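Local coordinates for protein putative alpha-galactosidase (Bacteroides fragilis, PDB 4NZJ) that probably hydrolyses terminal, non-reducing alpha-D-galactose residues from alpha-D-galactosides, as a member of glycosyl hydrolase family 27, at residues 340-353 with 461-473. Sequence-based numbering, arbitrary orientation. Where two conformers were deposited one is given.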
ATOM      1  N   THR A 340     -18.921   5.731   8.987  1.00 23.93           N
ATOM      2  CA  THR A 340     -19.349   4.611   9.820  1.00 23.50           C
ATOM      3  C   THR A 340     -18.370   3.445   9.681  1.00 22.01           C
ATOM      4  O   THR A 340     -17.557   3.409   8.757  1.00 20.38           O
ATOM      5  CB  THR A 340     -20.759   4.118   9.440  1.00 24.23           C
ATOM      6  OG1 THR A 340     -20.711   3.423   8.187  1.00 22.47           O
ATOM      7  CG2 THR A 340     -21.742   5.285   9.352  1.00 25.91           C
ATOM      8  N   GLN A 341     -18.464   2.489  10.604  1.00 23.97           N
ATOM      9  CA  GLN A 341     -17.609   1.299  10.576  0.50 22.72           C
ATOM     10  C   GLN A 341     -17.774   0.554   9.253  1.00 21.18           C
ATOM     11  O   GLN A 341     -16.790   0.151   8.635  1.00 19.95           O
ATOM     12  CB  GLN A 341     -17.939   0.375  11.759  0.50 23.93           C
ATOM     13  CG  GLN A 341     -17.245  -0.987  11.760  0.50 24.64           C
ATOM     14  CD  GLN A 341     -15.781  -0.931  12.170  0.50 24.96           C
ATOM     15  OE1 GLN A 341     -15.305   0.066  12.720  0.50 24.23           O
ATOM     16  NE2 GLN A 341     -15.060  -2.020  11.917  0.50 24.70           N
ATOM     17  N   GLU A 342     -19.016   0.369   8.825  1.00 21.50           N
ATOM     18  CA  GLU A 342     -19.269  -0.330   7.568  1.00 20.78           C
ATOM     19  C   GLU A 342     -18.690   0.430   6.381  1.00 18.92           C
ATOM     20  O   GLU A 342     -18.136  -0.176   5.463  1.00 17.58           O
ATOM     21  CB  GLU A 342     -20.765  -0.563   7.355  1.00 22.25           C
ATOM     22  CG  GLU A 342     -21.057  -1.622   6.298  1.00 23.60           C
ATOM     23  CD  GLU A 342     -20.732  -3.025   6.793  1.00 25.80           C
ATOM     24  OE1 GLU A 342     -21.586  -3.612   7.490  1.00 30.99           O
ATOM     25  OE2 GLU A 342     -19.632  -3.542   6.489  1.00 26.65           O
ATOM     26  N   GLN A 343     -18.794   1.758   6.411  1.00 18.34           N
ATOM     27  CA  GLN A 343     -18.217   2.578   5.344  1.00 18.21           C
ATOM     28  C   GLN A 343     -16.699   2.424   5.291  1.00 17.94           C
ATOM     29  O   GLN A 343     -16.124   2.247   4.228  1.00 17.78           O
ATOM     30  CB  GLN A 343     -18.610   4.038   5.526  1.00 19.24           C
ATOM     31  CG  GLN A 343     -20.033   4.311   5.090  1.00 20.06           C
ATOM     32  CD  GLN A 343     -20.521   5.687   5.461  1.00 21.06           C
ATOM     33  OE1 GLN A 343     -19.951   6.355   6.322  1.00 23.12           O
ATOM     34  NE2 GLN A 343     -21.613   6.109   4.832  1.00 21.97           N
ATOM     35  N   TYR A 344     -16.052   2.469   6.451  1.00 16.93           N
ATOM     36  CA  TYR A 344     -14.618   2.216   6.517  1.00 16.57           C
ATOM     37  C   TYR A 344     -14.230   0.823   5.999  1.00 16.34           C
ATOM     38  O   TYR A 344     -13.234   0.674   5.309  1.00 16.20           O
ATOM     39  CB  TYR A 344     -14.093   2.395   7.941  1.00 17.10           C
ATOM     40  CG  TYR A 344     -13.999   3.830   8.409  1.00 18.53           C
ATOM     41  CD1 TYR A 344     -13.496   4.836   7.581  1.00 19.21           C
ATOM     42  CD2 TYR A 344     -14.376   4.174   9.702  1.00 20.74           C
ATOM     43  CE1 TYR A 344     -13.392   6.145   8.030  1.00 20.16           C
ATOM     44  CE2 TYR A 344     -14.275   5.478  10.156  1.00 22.20           C
ATOM     45  CZ  TYR A 344     -13.781   6.459   9.318  1.00 22.22           C
ATOM     46  OH  TYR A 344     -13.692   7.752   9.779  1.00 24.27           O
ATOM     47  N   LYS A 345     -15.020  -0.188   6.336  1.00 16.94           N
ATOM     48  CA  LYS A 345     -14.770  -1.547   5.855  1.00 17.82           C
ATOM     49  C   LYS A 345     -14.865  -1.621   4.325  1.00 16.85           C
ATOM     50  O   LYS A 345     -14.034  -2.251   3.673  1.00 17.24           O
ATOM     51  CB  LYS A 345     -15.743  -2.531   6.515  1.00 19.89           C
ATOM     52  CG  LYS A 345     -15.685  -3.965   6.004  1.00 23.86           C
ATOM     53  CD  LYS A 345     -14.375  -4.659   6.324  1.00 27.79           C
ATOM     54  CE  LYS A 345     -14.327  -6.068   5.739  1.00 30.84           C
ATOM     55  NZ  LYS A 345     -15.404  -6.948   6.259  1.00 33.04           N
ATOM     56  N   SER A 346     -15.874  -0.978   3.748  1.00 17.71           N
ATOM     57  CA  SER A 346     -16.020  -0.988   2.288  1.00 16.92           C
ATOM     58  C   SER A 346     -14.884  -0.227   1.598  1.00 17.05           C
ATOM     59  O   SER A 346     -14.385  -0.643   0.559  1.00 17.65           O
ATOM     60  CB  SER A 346     -17.373  -0.405   1.888  1.00 17.47           C
ATOM     61  OG  SER A 346     -18.409  -1.245   2.352  1.00 18.78           O
ATOM     62  N   HIS A 347     -14.501   0.900   2.180  1.00 16.61           N
ATOM     63  CA  HIS A 347     -13.351   1.689   1.737  1.00 16.52           C
ATOM     64  C   HIS A 347     -12.093   0.818   1.685  1.00 16.17           C
ATOM     65  O   HIS A 347     -11.409   0.766   0.669  1.00 15.69           O
ATOM     66  CB  HIS A 347     -13.222   2.893   2.677  1.00 18.20           C
ATOM     67  CG  HIS A 347     -11.913   3.618   2.632  1.00 18.23           C
ATOM     68  ND1 HIS A 347     -11.305   4.024   1.462  1.00 17.92           N
ATOM     69  CD2 HIS A 347     -11.136   4.085   3.637  1.00 19.95           C
ATOM     70  CE1 HIS A 347     -10.190   4.669   1.749  1.00 18.80           C
ATOM     71  NE2 HIS A 347     -10.073   4.732   3.060  1.00 20.03           N
ATOM     72  N   PHE A 348     -11.826   0.074   2.756  1.00 15.57           N
ATOM     73  CA  PHE A 348     -10.678  -0.827   2.762  1.00 16.09           C
ATOM     74  C   PHE A 348     -10.814  -1.934   1.700  1.00 16.06           C
ATOM     75  O   PHE A 348      -9.872  -2.209   0.949  1.00 15.42           O
ATOM     76  CB  PHE A 348     -10.471  -1.433   4.153  1.00 16.47           C
ATOM     77  CG  PHE A 348      -9.211  -2.240   4.269  1.00 15.41           C
ATOM     78  CD1 PHE A 348      -7.976  -1.614   4.366  1.00 16.84           C
ATOM     79  CD2 PHE A 348      -9.253  -3.628   4.241  1.00 16.23           C
ATOM     80  CE1 PHE A 348      -6.808  -2.354   4.453  1.00 17.49           C
ATOM     81  CE2 PHE A 348      -8.087  -4.370   4.343  1.00 17.54           C
ATOM     82  CZ  PHE A 348      -6.867  -3.734   4.441  1.00 17.01           C
ATOM     83  N   SER A 349     -11.994  -2.552   1.646  1.00 16.39           N
ATOM     84  CA  SER A 349     -12.279  -3.643   0.705  1.00 16.51           C
ATOM     85  C   SER A 349     -12.038  -3.240  -0.739  1.00 16.33           C
ATOM     86  O   SER A 349     -11.459  -3.997  -1.511  1.00 17.37           O
ATOM     87  CB  SER A 349     -13.722  -4.119   0.860  1.00 18.78           C
ATOM     88  OG  SER A 349     -13.956  -4.566   2.179  1.00 21.48           O
ATOM     89  N   LEU A 350     -12.487  -2.043  -1.104  1.00 16.58           N
ATOM     90  CA  LEU A 350     -12.369  -1.594  -2.485  1.00 16.89           C
ATOM     91  C   LEU A 350     -10.941  -1.165  -2.820  1.00 15.87           C
ATOM     92  O   LEU A 350     -10.468  -1.421  -3.917  1.00 16.15           O
ATOM     93  CB  LEU A 350     -13.393  -0.493  -2.775  1.00 18.62           C
ATOM     94  CG  LEU A 350     -14.837  -1.040  -2.804  1.00 22.25           C
ATOM     95  CD1 LEU A 350     -15.857   0.086  -2.787  1.00 26.32           C
ATOM     96  CD2 LEU A 350     -15.057  -1.964  -4.004  1.00 23.70           C
ATOM     97  N   TRP A 351     -10.247  -0.536  -1.874  1.00 16.01           N
ATOM     98  CA  TRP A 351      -8.810  -0.272  -2.047  1.00 15.71           C
ATOM     99  C   TRP A 351      -8.067  -1.605  -2.277  1.00 16.22           C
ATOM    100  O   TRP A 351      -7.149  -1.688  -3.097  1.00 17.26           O
ATOM    101  CB  TRP A 351      -8.242   0.463  -0.829  1.00 16.38           C
ATOM    102  CG  TRP A 351      -8.177   1.983  -0.931  1.00 17.30           C
ATOM    103  CD1 TRP A 351      -7.080   2.752  -0.690  1.00 18.07           C
ATOM    104  CD2 TRP A 351      -9.235   2.897  -1.281  1.00 17.50           C
ATOM    105  NE1 TRP A 351      -7.380   4.080  -0.845  1.00 18.64           N
ATOM    106  CE2 TRP A 351      -8.691   4.201  -1.221  1.00 18.11           C
ATOM    107  CE3 TRP A 351     -10.585   2.746  -1.635  1.00 17.17           C
ATOM    108  CZ2 TRP A 351      -9.445   5.349  -1.515  1.00 19.21           C
ATOM    109  CZ3 TRP A 351     -11.336   3.891  -1.917  1.00 18.65           C
ATOM    110  CH2 TRP A 351     -10.759   5.174  -1.859  1.00 18.05           C
ATOM    111  N   CYS A 352      -8.480  -2.663  -1.583  1.00 15.67           N
ATOM    112  CA  CYS A 352      -7.875  -3.969  -1.817  1.00 16.42           C
ATOM    113  C   CYS A 352      -8.172  -4.473  -3.229  1.00 16.84           C
ATOM    114  O   CYS A 352      -7.262  -4.869  -3.961  1.00 17.05           O
ATOM    115  CB  CYS A 352      -8.320  -4.990  -0.761  1.00 16.45           C
ATOM    116  SG  CYS A 352      -7.530  -4.729   0.844  1.00 18.04           S
HETATM  117  N   MSE A 353      -9.445  -4.434  -3.618  1.00 16.98           N
HETATM  118  CA  MSE A 353      -9.864  -4.878  -4.958  1.00 17.50           C
HETATM  119  C   MSE A 353      -9.211  -4.108  -6.076  1.00 17.49           C
HETATM  120  O   MSE A 353      -8.927  -4.674  -7.126  1.00 17.96           O
HETATM  121  CB  MSE A 353     -11.377  -4.721  -5.133  1.00 17.93           C
HETATM  122  CG  MSE A 353     -12.187  -5.680  -4.264  1.00 18.34           C
HETATM  123 SE   MSE A 353     -12.102  -7.526  -4.906  0.75 18.47          SE
HETATM  124  CE  MSE A 353     -13.152  -7.300  -6.554  1.00 18.26           C
ATOM    125  N   VAL A 461     -26.897 -12.278  -2.410  1.00 27.64           N
ATOM    126  CA  VAL A 461     -26.013 -11.463  -1.595  1.00 25.78           C
ATOM    127  C   VAL A 461     -26.830 -10.370  -0.912  1.00 27.05           C
ATOM    128  O   VAL A 461     -27.383  -9.498  -1.582  1.00 27.32           O
ATOM    129  CB  VAL A 461     -24.905 -10.827  -2.454  1.00 24.34           C
ATOM    130  CG1 VAL A 461     -24.002  -9.938  -1.614  1.00 23.13           C
ATOM    131  CG2 VAL A 461     -24.103 -11.913  -3.162  1.00 24.84           C
ATOM    132  N   LYS A 462     -26.923 -10.451   0.415  1.00 26.45           N
ATOM    133  CA  LYS A 462     -27.677  -9.490   1.216  0.50 27.20           C
ATOM    134  C   LYS A 462     -26.719  -8.460   1.792  1.00 25.91           C
ATOM    135  O   LYS A 462     -25.783  -8.816   2.508  1.00 25.81           O
ATOM    136  CB  LYS A 462     -28.411 -10.202   2.355  0.50 29.29           C
ATOM    137  CG  LYS A 462     -29.506 -11.150   1.900  0.50 31.52           C
ATOM    138  CD  LYS A 462     -30.643 -10.389   1.244  0.50 32.85           C
ATOM    139  CE  LYS A 462     -31.891 -11.240   1.113  0.50 35.75           C
ATOM    140  NZ  LYS A 462     -33.019 -10.475   0.512  0.50 36.76           N
ATOM    141  N   LEU A 463     -26.940  -7.188   1.470  1.00 24.29           N
ATOM    142  CA  LEU A 463     -26.041  -6.121   1.885  1.00 22.53           C
ATOM    143  C   LEU A 463     -26.735  -5.124   2.805  1.00 22.49           C
ATOM    144  O   LEU A 463     -27.824  -4.642   2.503  1.00 23.21           O
ATOM    145  CB  LEU A 463     -25.500  -5.393   0.648  1.00 22.20           C
ATOM    146  CG  LEU A 463     -24.698  -6.246  -0.340  1.00 22.37           C
ATOM    147  CD1 LEU A 463     -24.430  -5.500  -1.641  1.00 22.61           C
ATOM    148  CD2 LEU A 463     -23.388  -6.702   0.286  1.00 22.20           C
ATOM    149  N   ALA A 464     -26.094  -4.831   3.931  1.00 22.64           N
ATOM    150  CA  ALA A 464     -26.512  -3.734   4.797  1.00 22.89           C
ATOM    151  C   ALA A 464     -26.166  -2.416   4.100  1.00 21.70           C
ATOM    152  O   ALA A 464     -25.433  -2.418   3.104  1.00 20.83           O
ATOM    153  CB  ALA A 464     -25.800  -3.821   6.136  1.00 23.47           C
ATOM    154  N   PRO A 465     -26.688  -1.288   4.618  1.00 22.48           N
ATOM    155  CA  PRO A 465     -26.290  -0.005   4.040  1.00 22.36           C
ATOM    156  C   PRO A 465     -24.770   0.131   3.976  1.00 21.12           C
ATOM    157  O   PRO A 465     -24.073  -0.223   4.933  1.00 20.75           O
ATOM    158  CB  PRO A 465     -26.903   1.014   5.006  1.00 23.24           C
ATOM    159  CG  PRO A 465     -28.085   0.306   5.596  1.00 24.38           C
ATOM    160  CD  PRO A 465     -27.621  -1.115   5.743  1.00 24.30           C
ATOM    161  N   TYR A 466     -24.264   0.591   2.834  1.00 20.58           N
ATOM    162  CA  TYR A 466     -22.841   0.857   2.651  1.00 19.53           C
ATOM    163  C   TYR A 466     -21.940  -0.378   2.638  1.00 18.99           C
ATOM    164  O   TYR A 466     -20.730  -0.235   2.558  1.00 20.44           O
ATOM    165  CB  TYR A 466     -22.334   1.830   3.727  1.00 20.05           C
ATOM    166  CG  TYR A 466     -23.232   3.017   3.914  1.00 22.07           C
ATOM    167  CD1 TYR A 466     -23.582   3.811   2.834  1.00 23.42           C
ATOM    168  CD2 TYR A 466     -23.746   3.345   5.168  1.00 24.24           C
ATOM    169  CE1 TYR A 466     -24.420   4.898   2.990  1.00 25.45           C
ATOM    170  CE2 TYR A 466     -24.582   4.440   5.331  1.00 26.89           C
ATOM    171  CZ  TYR A 466     -24.909   5.210   4.234  1.00 27.34           C
ATOM    172  OH  TYR A 466     -25.730   6.296   4.364  1.00 32.91           O
ATOM    173  N   GLN A 467     -22.516  -1.580   2.690  1.00 18.58           N
ATOM    174  CA  GLN A 467     -21.723  -2.789   2.872  1.00 18.61           C
ATOM    175  C   GLN A 467     -21.150  -3.327   1.559  1.00 19.64           C
ATOM    176  O   GLN A 467     -21.792  -3.276   0.506  1.00 20.26           O
ATOM    177  CB  GLN A 467     -22.551  -3.891   3.543  1.00 20.11           C
ATOM    178  CG  GLN A 467     -21.745  -5.159   3.820  1.00 20.65           C
ATOM    179  CD  GLN A 467     -22.491  -6.163   4.670  1.00 23.49           C
ATOM    180  OE1 GLN A 467     -23.715  -6.251   4.622  1.00 22.61           O
ATOM    181  NE2 GLN A 467     -21.748  -6.937   5.457  1.00 26.36           N
ATOM    182  N   CYS A 468     -19.944  -3.877   1.658  1.00 18.94           N
ATOM    183  CA  CYS A 468     -19.291  -4.555   0.559  1.00 20.15           C
ATOM    184  C   CYS A 468     -19.007  -5.986   0.993  1.00 21.21           C
ATOM    185  O   CYS A 468     -18.319  -6.199   1.998  1.00 21.49           O
ATOM    186  CB  CYS A 468     -17.993  -3.844   0.219  1.00 19.97           C
ATOM    187  SG  CYS A 468     -17.125  -4.535  -1.199  1.00 22.23           S
ATOM    188  N   LYS A 469     -19.577  -6.955   0.283  1.00 21.97           N
ATOM    189  CA  LYS A 469     -19.250  -8.360   0.505  1.00 21.55           C
ATOM    190  C   LYS A 469     -18.434  -8.873  -0.665  1.00 22.03           C
ATOM    191  O   LYS A 469     -18.711  -8.541  -1.824  1.00 21.60           O
ATOM    192  CB  LYS A 469     -20.502  -9.211   0.697  1.00 23.11           C
ATOM    193  CG  LYS A 469     -21.139  -9.035   2.063  1.00 24.90           C
ATOM    194  CD  LYS A 469     -22.353  -9.929   2.239  1.00 25.47           C
ATOM    195  CE  LYS A 469     -22.933  -9.789   3.634  1.00 27.99           C
ATOM    196  NZ  LYS A 469     -24.099 -10.678   3.850  1.00 29.09           N
ATOM    197  N   VAL A 470     -17.428  -9.679  -0.353  1.00 20.43           N
ATOM    198  CA  VAL A 470     -16.483 -10.161  -1.350  1.00 21.38           C
ATOM    199  C   VAL A 470     -16.489 -11.685  -1.400  1.00 21.15           C
ATOM    200  O   VAL A 470     -16.622 -12.370  -0.373  1.00 21.35           O
ATOM    201  CB  VAL A 470     -15.059  -9.640  -1.059  1.00 20.62           C
ATOM    202  CG1 VAL A 470     -14.066 -10.129  -2.107  1.00 22.23           C
ATOM    203  CG2 VAL A 470     -15.055  -8.122  -0.976  1.00 20.83           C
ATOM    204  N   TYR A 471     -16.354 -12.201  -2.617  1.00 21.79           N
ATOM    205  CA  TYR A 471     -16.380 -13.621  -2.903  1.00 23.15           C
ATOM    206  C   TYR A 471     -15.266 -13.954  -3.881  1.00 23.67           C
ATOM    207  O   TYR A 471     -14.849 -13.097  -4.654  1.00 23.38           O
ATOM    208  CB  TYR A 471     -17.726 -13.997  -3.523  1.00 24.85           C
ATOM    209  CG  TYR A 471     -18.905 -13.632  -2.658  1.00 25.42           C
ATOM    210  CD1 TYR A 471     -19.447 -12.352  -2.697  1.00 25.56           C
ATOM    211  CD2 TYR A 471     -19.460 -14.554  -1.777  1.00 27.29           C
ATOM    212  CE1 TYR A 471     -20.518 -12.006  -1.893  1.00 26.27           C
ATOM    213  CE2 TYR A 471     -20.533 -14.215  -0.967  1.00 28.12           C
ATOM    214  CZ  TYR A 471     -21.055 -12.937  -1.033  1.00 28.19           C
ATOM    215  OH  TYR A 471     -22.120 -12.580  -0.240  1.00 30.60           O
ATOM    216  N   ILE A 472     -14.767 -15.183  -3.834  1.00 22.90           N
ATOM    217  CA  ILE A 472     -13.813 -15.646  -4.841  1.00 23.48           C
ATOM    218  C   ILE A 472     -14.427 -16.823  -5.587  1.00 24.81           C
ATOM    219  O   ILE A 472     -14.722 -17.862  -4.995  1.00 25.63           O
ATOM    220  CB  ILE A 472     -12.441 -16.032  -4.239  1.00 24.51           C
ATOM    221  CG1 ILE A 472     -11.857 -14.866  -3.446  1.00 24.76           C
ATOM    222  CG2 ILE A 472     -11.483 -16.452  -5.351  1.00 25.51           C
ATOM    223  CD1 ILE A 472     -10.545 -15.183  -2.756  1.00 26.08           C
ATOM    224  N   PHE A 473     -14.622 -16.644  -6.893  1.00 24.77           N
ATOM    225  CA  PHE A 473     -15.282 -17.637  -7.730  1.00 26.83           C
ATOM    226  C   PHE A 473     -14.267 -18.478  -8.492  1.00 29.13           C
ATOM    227  O   PHE A 473     -13.308 -17.943  -9.047  1.00 28.86           O
ATOM    228  CB  PHE A 473     -16.215 -16.953  -8.738  1.00 26.89           C
ATOM    229  CG  PHE A 473     -17.525 -16.493  -8.154  1.00 26.80           C
ATOM    230  CD1 PHE A 473     -17.604 -15.316  -7.433  1.00 25.96           C
ATOM    231  CD2 PHE A 473     -18.688 -17.229  -8.352  1.00 28.54           C
ATOM    232  CE1 PHE A 473     -18.812 -14.882  -6.907  1.00 25.75           C
ATOM    233  CE2 PHE A 473     -19.900 -16.799  -7.832  1.00 28.53           C
ATOM    234  CZ  PHE A 473     -19.960 -15.625  -7.108  1.00 27.08           C
TER
HETATM  235  O   HOH W   1     -18.429  -3.432   4.131  1.00 20.26           O
HETATM  236  O   HOH W   2     -19.028  -6.080   7.245  1.00 47.53           O
HETATM  237  O   HOH W   3     -18.464  -6.615   4.728  1.00 33.53           O
HETATM  238  O   HOH W   4     -15.647  -6.612   2.439  1.00 25.54           O
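Helix 341-353, which leads into the last strand of the TIM barrel, meets the C-terminal beta-sandwich domain here: its outer side rests on strand 468-473 and on the type II turn from Ala464 to Gln467 just before it. Helix and strand run roughly the same way, their axes 37° apart and 8.6 Å at closest approach. At the turn, Ser346 OG donates to Tyr466 O at 2.5 Å, a short bond lying in the carbonyl plane. The same hydroxyl accepts from a water that also donates to Glu342 OE2 and accepts from the N-H of Cys468, so one water ties helix to strand start.

Gln343 runs alongside Tyr466. Its NE2 stands 3.2 Å above the plane of the Tyr466 ring, over the centre, and the amide is tilted 55° to that ring. The amide's other end, OE1, accepts from Thr340 N at 2.9 Å, a bond that turns OE1 to the helix start and leaves NE2 over the ring; Thr340 OG1 accepts from Gln343 N, completing a capping box. Glu342, with CG anti to its N (chi1 -163°), bends at chi2 and crosses Gln467, its CG 3.7 Å from Gln467 CA.

Farther along, Cys468 SG lies 4.0 Å from Ser349 CB, and a further water donates to both Ser349 OG and Cys468 O. The apolar packing is Leu350 on Cys468 SG and selenomethionine Met353 on Val470, with Met353 SE 4.3 Å from Val470 CG1. Phe418 and Ala416 of the adjoining strand 413-419 extend this surface. Polar contacts and waters thus run from the turn as far as Ser349 and Cys468; one direct hydrogen bond crosses the domain junction, and shared waters satisfy Cys468 N and O and Glu342 OE2.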